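Piwi domain-containing protein (Vanderwaltozyma polyspora, PDB 5THE) probably binds RNA as a budding-yeast Argonaute, the chain here being its C-terminal lobe, which carries the RNase H-like Piwi domain. Local coordinates at residues K255-K260 with S465-E470. Numbering follows the deposited sequence.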
ATOM      1  N   LYS A 255     -13.622  -8.378  12.522  1.00 27.80           N
ATOM      2  CA  LYS A 255     -13.501  -8.896  13.886  1.00 28.39           C
ATOM      3  C   LYS A 255     -12.210  -9.680  14.065  1.00 28.39           C
ATOM      4  O   LYS A 255     -11.616  -9.670  15.151  1.00 31.69           O
ATOM      5  CB  LYS A 255     -14.705  -9.784  14.224  1.00 32.10           C
ATOM      6  CG  LYS A 255     -16.000  -9.014  14.363  1.00 38.27           C
ATOM      7  CD  LYS A 255     -17.170  -9.928  14.591  1.00 45.00           C
ATOM      8  CE  LYS A 255     -18.437  -9.127  14.843  1.00 46.06           C
ATOM      9  NZ  LYS A 255     -19.645  -9.987  14.711  1.00 48.69           N
ATOM     10  N   LEU A 256     -11.755 -10.344  13.006  1.00 24.87           N
ATOM     11  CA  LEU A 256     -10.494 -11.066  13.054  1.00 26.12           C
ATOM     12  C   LEU A 256      -9.352 -10.175  13.513  1.00 29.35           C
ATOM     13  O   LEU A 256      -8.407 -10.648  14.149  1.00 27.48           O
ATOM     14  CB  LEU A 256     -10.192 -11.637  11.673  1.00 32.16           C
ATOM     15  CG  LEU A 256      -9.325 -12.886  11.654  1.00 42.67           C
ATOM     16  CD1 LEU A 256     -10.064 -14.062  12.276  1.00 40.78           C
ATOM     17  CD2 LEU A 256      -8.926 -13.177  10.222  1.00 46.18           C
ATOM     18  N   LEU A 257      -9.415  -8.884  13.201  1.00 25.80           N
ATOM     19  CA  LEU A 257      -8.344  -7.961  13.544  1.00 22.86           C
ATOM     20  C   LEU A 257      -8.715  -7.059  14.713  1.00 28.91           C
ATOM     21  O   LEU A 257      -8.161  -5.964  14.846  1.00 30.77           O
ATOM     22  CB  LEU A 257      -7.960  -7.134  12.315  1.00 25.36           C
ATOM     23  CG  LEU A 257      -7.117  -7.903  11.284  1.00 28.91           C
ATOM     24  CD1 LEU A 257      -7.004  -7.145   9.979  1.00 31.09           C
ATOM     25  CD2 LEU A 257      -5.737  -8.169  11.868  1.00 30.96           C
ATOM     26  N   ILE A 258      -9.646  -7.494  15.561  1.00 29.10           N
ATOM     27  CA  ILE A 258     -10.041  -6.740  16.745  1.00 30.58           C
ATOM     28  C   ILE A 258      -9.718  -7.572  17.977  1.00 32.48           C
ATOM     29  O   ILE A 258     -10.071  -8.756  18.056  1.00 28.65           O
ATOM     30  CB  ILE A 258     -11.529  -6.345  16.698  1.00 30.21           C
ATOM     31  CG1 ILE A 258     -11.739  -5.324  15.567  1.00 27.52           C
ATOM     32  CG2 ILE A 258     -11.996  -5.749  18.041  1.00 26.02           C
ATOM     33  CD1 ILE A 258     -13.169  -4.889  15.403  1.00 34.51           C
ATOM     34  N   ASP A 259      -9.001  -6.964  18.913  1.00 27.41           N
ATOM     35  CA  ASP A 259      -8.688  -7.617  20.177  1.00 27.22           C
ATOM     36  C   ASP A 259      -9.982  -7.740  20.972  1.00 26.56           C
ATOM     37  O   ASP A 259     -10.555  -6.730  21.380  1.00 32.21           O
ATOM     38  CB  ASP A 259      -7.651  -6.791  20.926  1.00 23.06           C
ATOM     39  CG  ASP A 259      -7.215  -7.415  22.245  1.00 34.19           C
ATOM     40  OD1 ASP A 259      -7.925  -8.291  22.788  1.00 34.42           O
ATOM     41  OD2 ASP A 259      -6.140  -7.002  22.745  1.00 31.45           O
ATOM     42  N   LYS A 260     -10.438  -8.973  21.198  1.00 25.63           N
ATOM     43  CA  LYS A 260     -11.718  -9.177  21.869  1.00 35.92           C
ATOM     44  C   LYS A 260     -11.702  -8.675  23.304  1.00 35.36           C
ATOM     45  O   LYS A 260     -12.728  -8.196  23.792  1.00 37.54           O
ATOM     46  CB  LYS A 260     -12.111 -10.654  21.846  1.00 39.29           C
ATOM     47  CG  LYS A 260     -12.259 -11.235  20.447  1.00 45.23           C
ATOM     48  CD  LYS A 260     -12.979 -10.264  19.511  1.00 51.69           C
ATOM     49  CE  LYS A 260     -13.118 -10.826  18.095  1.00 54.32           C
ATOM     50  NZ  LYS A 260     -11.803 -11.174  17.475  1.00 51.66           N
ATOM     51  N   SER A 465      -1.819 -21.088  12.739  1.00 23.26           N
ATOM     52  CA  SER A 465      -1.662 -20.969  11.294  1.00 25.59           C
ATOM     53  C   SER A 465      -2.948 -20.484  10.631  1.00 22.63           C
ATOM     54  O   SER A 465      -2.905 -19.627   9.747  1.00 22.99           O
ATOM     55  CB  SER A 465      -1.224 -22.297  10.688  1.00 22.49           C
ATOM     56  OG  SER A 465       0.125 -22.571  11.015  1.00 27.99           O
ATOM     57  N   ASP A 466      -4.102 -21.025  11.047  1.00 23.99           N
ATOM     58  CA  ASP A 466      -5.366 -20.614  10.418  1.00 25.26           C
ATOM     59  C   ASP A 466      -5.642 -19.133  10.626  1.00 23.51           C
ATOM     60  O   ASP A 466      -6.122 -18.443   9.712  1.00 27.17           O
ATOM     61  CB  ASP A 466      -6.556 -21.410  10.966  1.00 21.66           C
ATOM     62  CG  ASP A 466      -6.652 -22.835  10.421  1.00 26.82           C
ATOM     63  OD1 ASP A 466      -6.999 -23.720  11.218  1.00 23.93           O
ATOM     64  OD2 ASP A 466      -6.381 -23.078   9.222  1.00 26.42           O
ATOM     65  N   TYR A 467      -5.394 -18.626  11.833  1.00 26.75           N
ATOM     66  CA  TYR A 467      -5.589 -17.212  12.114  1.00 22.86           C
ATOM     67  C   TYR A 467      -4.652 -16.348  11.268  1.00 25.74           C
ATOM     68  O   TYR A 467      -5.085 -15.399  10.594  1.00 18.88           O
ATOM     69  CB  TYR A 467      -5.377 -16.951  13.607  1.00 23.45           C
ATOM     70  CG  TYR A 467      -5.374 -15.483  13.972  1.00 29.93           C
ATOM     71  CD1 TYR A 467      -6.559 -14.758  13.984  1.00 29.73           C
ATOM     72  CD2 TYR A 467      -4.190 -14.819  14.282  1.00 28.55           C
ATOM     73  CE1 TYR A 467      -6.579 -13.418  14.294  1.00 29.28           C
ATOM     74  CE2 TYR A 467      -4.201 -13.465  14.602  1.00 33.52           C
ATOM     75  CZ  TYR A 467      -5.412 -12.782  14.622  1.00 35.89           C
ATOM     76  OH  TYR A 467      -5.471 -11.438  14.914  1.00 41.71           O
ATOM     77  N   LEU A 468      -3.360 -16.693  11.255  1.00 19.37           N
ATOM     78  CA  LEU A 468      -2.415 -15.877  10.498  1.00 28.82           C
ATOM     79  C   LEU A 468      -2.683 -15.964   9.004  1.00 28.13           C
ATOM     80  O   LEU A 468      -2.550 -14.967   8.288  1.00 28.49           O
ATOM     81  CB  LEU A 468      -0.977 -16.297  10.802  1.00 27.28           C
ATOM     82  CG  LEU A 468      -0.457 -15.996  12.206  1.00 30.45           C
ATOM     83  CD1 LEU A 468       1.029 -16.301  12.250  1.00 36.31           C
ATOM     84  CD2 LEU A 468      -0.736 -14.549  12.596  1.00 27.01           C
ATOM     85  N   GLN A 469      -3.057 -17.149   8.509  1.00 21.89           N
ATOM     86  CA  GLN A 469      -3.284 -17.270   7.073  1.00 25.61           C
ATOM     87  C   GLN A 469      -4.544 -16.540   6.661  1.00 23.98           C
ATOM     88  O   GLN A 469      -4.609 -15.988   5.556  1.00 21.57           O
ATOM     89  CB  GLN A 469      -3.340 -18.746   6.658  1.00 19.28           C
ATOM     90  CG  GLN A 469      -1.963 -19.403   6.754  1.00 19.45           C
ATOM     91  CD  GLN A 469      -1.994 -20.928   6.754  1.00 26.01           C
ATOM     92  OE1 GLN A 469      -3.008 -21.540   6.496  1.00 23.16           O
ATOM     93  NE2 GLN A 469      -0.878 -21.532   7.062  1.00 28.08           N
ATOM     94  N   GLU A 470      -5.547 -16.505   7.540  1.00 20.38           N
ATOM     95  CA  GLU A 470      -6.763 -15.794   7.190  1.00 22.21           C
ATOM     96  C   GLU A 470      -6.514 -14.290   7.163  1.00 25.46           C
ATOM     97  O   GLU A 470      -6.968 -13.597   6.249  1.00 23.16           O
ATOM     98  CB  GLU A 470      -7.882 -16.153   8.175  1.00 21.06           C
ATOM     99  CG  GLU A 470      -9.254 -15.637   7.749  1.00 23.96           C
ATOM    100  CD  GLU A 470     -10.364 -16.058   8.675  1.00 37.50           C
ATOM    101  OE1 GLU A 470     -10.110 -16.774   9.669  1.00 33.88           O
ATOM    102  OE2 GLU A 470     -11.509 -15.661   8.393  1.00 42.62           O
TER
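Leu256 and Tyr467 lie alongside each other and run in opposite directions, the tyrosine reaching the leucine backbone and the leucine lying along the ring and on toward Glu470. CG of Leu256 sits 3.8 Å from CE1 of Tyr467. Tyrosine suits this place because its ring is apolar along its length and polar at its end: OH of Tyr467 gives a hydrogen bond of 3.1 Å to O of Leu256, which lies at the ring edge near its plane, with a C=O...O angle of 160°. CG of Tyr467 is anti to the backbone N (chi1 172°), which carries the ring off the helix to the loop. A phenylalanine here would probably keep the leucine packing but leave the Leu256 carbonyl without this donor.

Packing is tight where CD2 of Leu256 meets CG of Glu470 at 3.5 Å. The extended glutamate crosses the leucine methyls, CB and CG giving apolar contact and the carboxylate end brushing them too; its OE1 makes a weak, long ion pair with Lys14 NZ. The looser, exposed flank belongs to Lys260, whose NZ folds back to O of Lys255 (2.8 Å) and O of Ile258 (3.0 Å), tying up the turn without touching the helix.

Within the Piwi domain, Leu256 and Leu257 also pack on Ile471 farther along helix 465-475. Strand 264-274 pairs antiparallel with strand 258-259, and its Ile266 touches Leu257 and Tyr467.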